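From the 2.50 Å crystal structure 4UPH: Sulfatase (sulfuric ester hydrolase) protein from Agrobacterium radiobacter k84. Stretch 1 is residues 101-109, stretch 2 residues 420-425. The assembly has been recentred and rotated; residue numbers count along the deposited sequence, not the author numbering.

Stretch 1 101-109: YTGLYQMNH
Stretch 2 (420-425) NHLDGG

Stretch 1 leaves a helix after Thr102, turns at Gly103 (phi/psi 64/28), extends through Leu104 (-118/150) and Tyr105 (-78/155), then re-enters a helix at Gln106 with Tyr105 as N-cap residue. Against this connection lies stretch 2, which has no regular helix or strand. The nearest CA pairs are Gly103-Leu422 (5.4 Å) and Leu104-Asp423 (4.8 Å), so the numbering rises together in both stretches here.

Asn420 (-154/175) contributes little. His421 (-55/147) has an off-well chi1 of 146° and chi2 of 81°, and the end of the side chain comes nearer to stretch 1. His421 O lies 3.3 Å from Leu104 CD2, with Leu104 in the m,t rotamer, and Asn108 ND2 sits at the ring edge, 3.1 Å from His421 NE2, at an angle too poor for a hydrogen bond.

Leu422 (-128/148; m,t) sets CD2 3.3 Å from Thr102 O. Gly103 suits this place because its positive phi favours glycine; a CB there would point toward stretch 2 and come to 3.6 Å from Leu422 CD2, a snug contact.

Asp423 (-91/-33; chi1 -71°, m; chi2 -54°) has the most area covered by the other stretch of any residue here (100 Å²), its CA-to-CB bond pointing toward stretch 1. Asp423 N donates to Gly103 O at 2.8 Å. Asp423 OD2 accepts from Tyr105 N at 2.7 Å and from Asn108 ND2 at 2.8 Å, both nearly linear (168° and 169°); one acidic oxygen thus ties the N-cap backbone to a side chain three residues on. Asn108 reaches it with chi1 -78° (m) and chi2 -51°. Meanwhile Asp423 CB lies 3.9 Å from the centroid of the Tyr105 ring, over its face, a CH-pi contact with Tyr105 at chi1 -74° (m) and chi2 -32°.

Gly424 (-75/174) adds a weak hydrogen bond, Gly424 N to Gly103 O at 3.3 Å, so one carbonyl receives two successive amides. Gly425 (-125/156) leads away without contact.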

# COMPACT_ATOMS: atom_id res chain seq x y z
N TYR A 101 12.63 -5.33 -11.81
CA TYR A 101 13.52 -6.08 -10.94
C TYR A 101 12.89 -6.63 -9.66
O TYR A 101 13.41 -7.61 -9.13
CB TYR A 101 14.76 -5.26 -10.58
CG TYR A 101 15.51 -4.70 -11.77
CD1 TYR A 101 15.90 -5.51 -12.84
CD2 TYR A 101 15.87 -3.36 -11.81
CE1 TYR A 101 16.56 -4.98 -13.95
CE2 TYR A 101 16.55 -2.82 -12.91
CZ TYR A 101 16.90 -3.64 -13.97
OH TYR A 101 17.55 -3.08 -15.04
N THR A 102 11.84 -6.00 -9.14
CA THR A 102 11.27 -6.41 -7.85
C THR A 102 9.97 -7.15 -7.95
O THR A 102 9.46 -7.57 -6.89
CB THR A 102 11.05 -5.20 -6.89
OG1 THR A 102 9.96 -4.38 -7.34
CG2 THR A 102 12.31 -4.37 -6.67
N GLY A 103 9.40 -7.22 -9.15
CA GLY A 103 8.10 -7.86 -9.39
C GLY A 103 6.96 -7.17 -8.67
O GLY A 103 5.95 -7.81 -8.33
N LEU A 104 7.10 -5.85 -8.43
CA LEU A 104 6.10 -5.07 -7.70
C LEU A 104 5.50 -3.98 -8.52
O LEU A 104 6.16 -3.39 -9.37
CB LEU A 104 6.68 -4.45 -6.43
CG LEU A 104 7.22 -5.39 -5.34
CD1 LEU A 104 8.11 -4.60 -4.37
CD2 LEU A 104 6.06 -6.10 -4.61
N TYR A 105 4.24 -3.66 -8.22
CA TYR A 105 3.56 -2.50 -8.78
C TYR A 105 4.09 -1.28 -7.98
O TYR A 105 4.53 -1.45 -6.84
CB TYR A 105 2.03 -2.64 -8.63
CG TYR A 105 1.39 -3.64 -9.58
CD1 TYR A 105 1.90 -3.84 -10.86
CD2 TYR A 105 0.20 -4.29 -9.23
CE1 TYR A 105 1.28 -4.73 -11.75
CE2 TYR A 105 -0.40 -5.20 -10.10
CZ TYR A 105 0.13 -5.39 -11.37
OH TYR A 105 -0.48 -6.23 -12.26
N GLN A 106 4.05 -0.08 -8.58
CA GLN A 106 4.51 1.16 -7.95
C GLN A 106 3.82 1.42 -6.60
O GLN A 106 4.44 1.98 -5.69
CB GLN A 106 4.40 2.35 -8.92
CG GLN A 106 4.78 3.71 -8.31
CD GLN A 106 4.63 4.78 -9.33
OE1 GLN A 106 5.58 5.19 -9.99
NE2 GLN A 106 3.42 5.23 -9.49
N MET A 107 2.59 0.92 -6.43
CA MET A 107 1.84 1.06 -5.16
C MET A 107 2.54 0.32 -4.02
O MET A 107 2.28 0.62 -2.85
CB MET A 107 0.38 0.60 -5.31
CG MET A 107 0.21 -0.87 -5.72
SD MET A 107 -1.55 -1.31 -5.71
CE MET A 107 -1.88 -1.48 -3.93
N ASN A 108 3.47 -0.60 -4.38
CA ASN A 108 4.26 -1.33 -3.39
C ASN A 108 5.74 -0.91 -3.36
O ASN A 108 6.22 -0.67 -2.25
CB ASN A 108 4.10 -2.85 -3.54
CG ASN A 108 2.80 -3.33 -2.95
OD1 ASN A 108 2.45 -3.02 -1.81
ND2 ASN A 108 2.02 -4.05 -3.75
N HIS A 109 6.43 -0.75 -4.52
CA HIS A 109 7.85 -0.39 -4.51
C HIS A 109 8.10 1.10 -4.16
O HIS A 109 9.19 1.46 -3.69
CB HIS A 109 8.60 -0.85 -5.79
CG HIS A 109 8.19 -0.22 -7.09
ND1 HIS A 109 8.34 1.15 -7.32
CD2 HIS A 109 7.80 -0.81 -8.24
CE1 HIS A 109 7.95 1.34 -8.58
NE2 HIS A 109 7.63 0.20 -9.18
N ASN A 420 9.45 -11.67 -0.10
CA ASN A 420 8.30 -10.82 0.21
C ASN A 420 7.23 -11.04 -0.85
O ASN A 420 7.46 -11.78 -1.81
CB ASN A 420 8.69 -9.33 0.33
CG ASN A 420 9.52 -8.80 -0.83
OD1 ASN A 420 9.02 -8.53 -1.92
ND2 ASN A 420 10.81 -8.66 -0.62
N HIS A 421 6.06 -10.40 -0.65
CA HIS A 421 4.92 -10.37 -1.56
C HIS A 421 5.39 -9.86 -2.96
O HIS A 421 6.31 -9.03 -3.04
CB HIS A 421 3.83 -9.47 -0.93
CG HIS A 421 2.99 -8.65 -1.88
ND1 HIS A 421 1.90 -9.16 -2.58
CD2 HIS A 421 3.14 -7.35 -2.23
CE1 HIS A 421 1.44 -8.16 -3.32
NE2 HIS A 421 2.15 -7.06 -3.14
N LEU A 422 4.78 -10.37 -4.04
CA LEU A 422 5.06 -9.90 -5.40
C LEU A 422 3.73 -9.57 -6.03
O LEU A 422 2.73 -10.18 -5.69
CB LEU A 422 5.83 -10.93 -6.26
CG LEU A 422 7.23 -11.39 -5.79
CD1 LEU A 422 7.86 -12.31 -6.81
CD2 LEU A 422 8.15 -10.23 -5.49
N ASP A 423 3.69 -8.59 -6.92
CA ASP A 423 2.43 -8.21 -7.57
C ASP A 423 2.17 -8.97 -8.86
O ASP A 423 1.00 -9.21 -9.19
CB ASP A 423 2.38 -6.70 -7.76
CG ASP A 423 2.20 -5.96 -6.46
OD1 ASP A 423 1.24 -6.27 -5.74
OD2 ASP A 423 2.97 -5.02 -6.21
N GLY A 424 3.24 -9.31 -9.59
CA GLY A 424 3.14 -10.06 -10.82
C GLY A 424 2.86 -11.54 -10.60
O GLY A 424 2.85 -12.03 -9.46
N GLY A 425 2.62 -12.25 -11.71
CA GLY A 425 2.37 -13.68 -11.72
C GLY A 425 3.35 -14.38 -12.65
O GLY A 425 3.89 -13.75 -13.57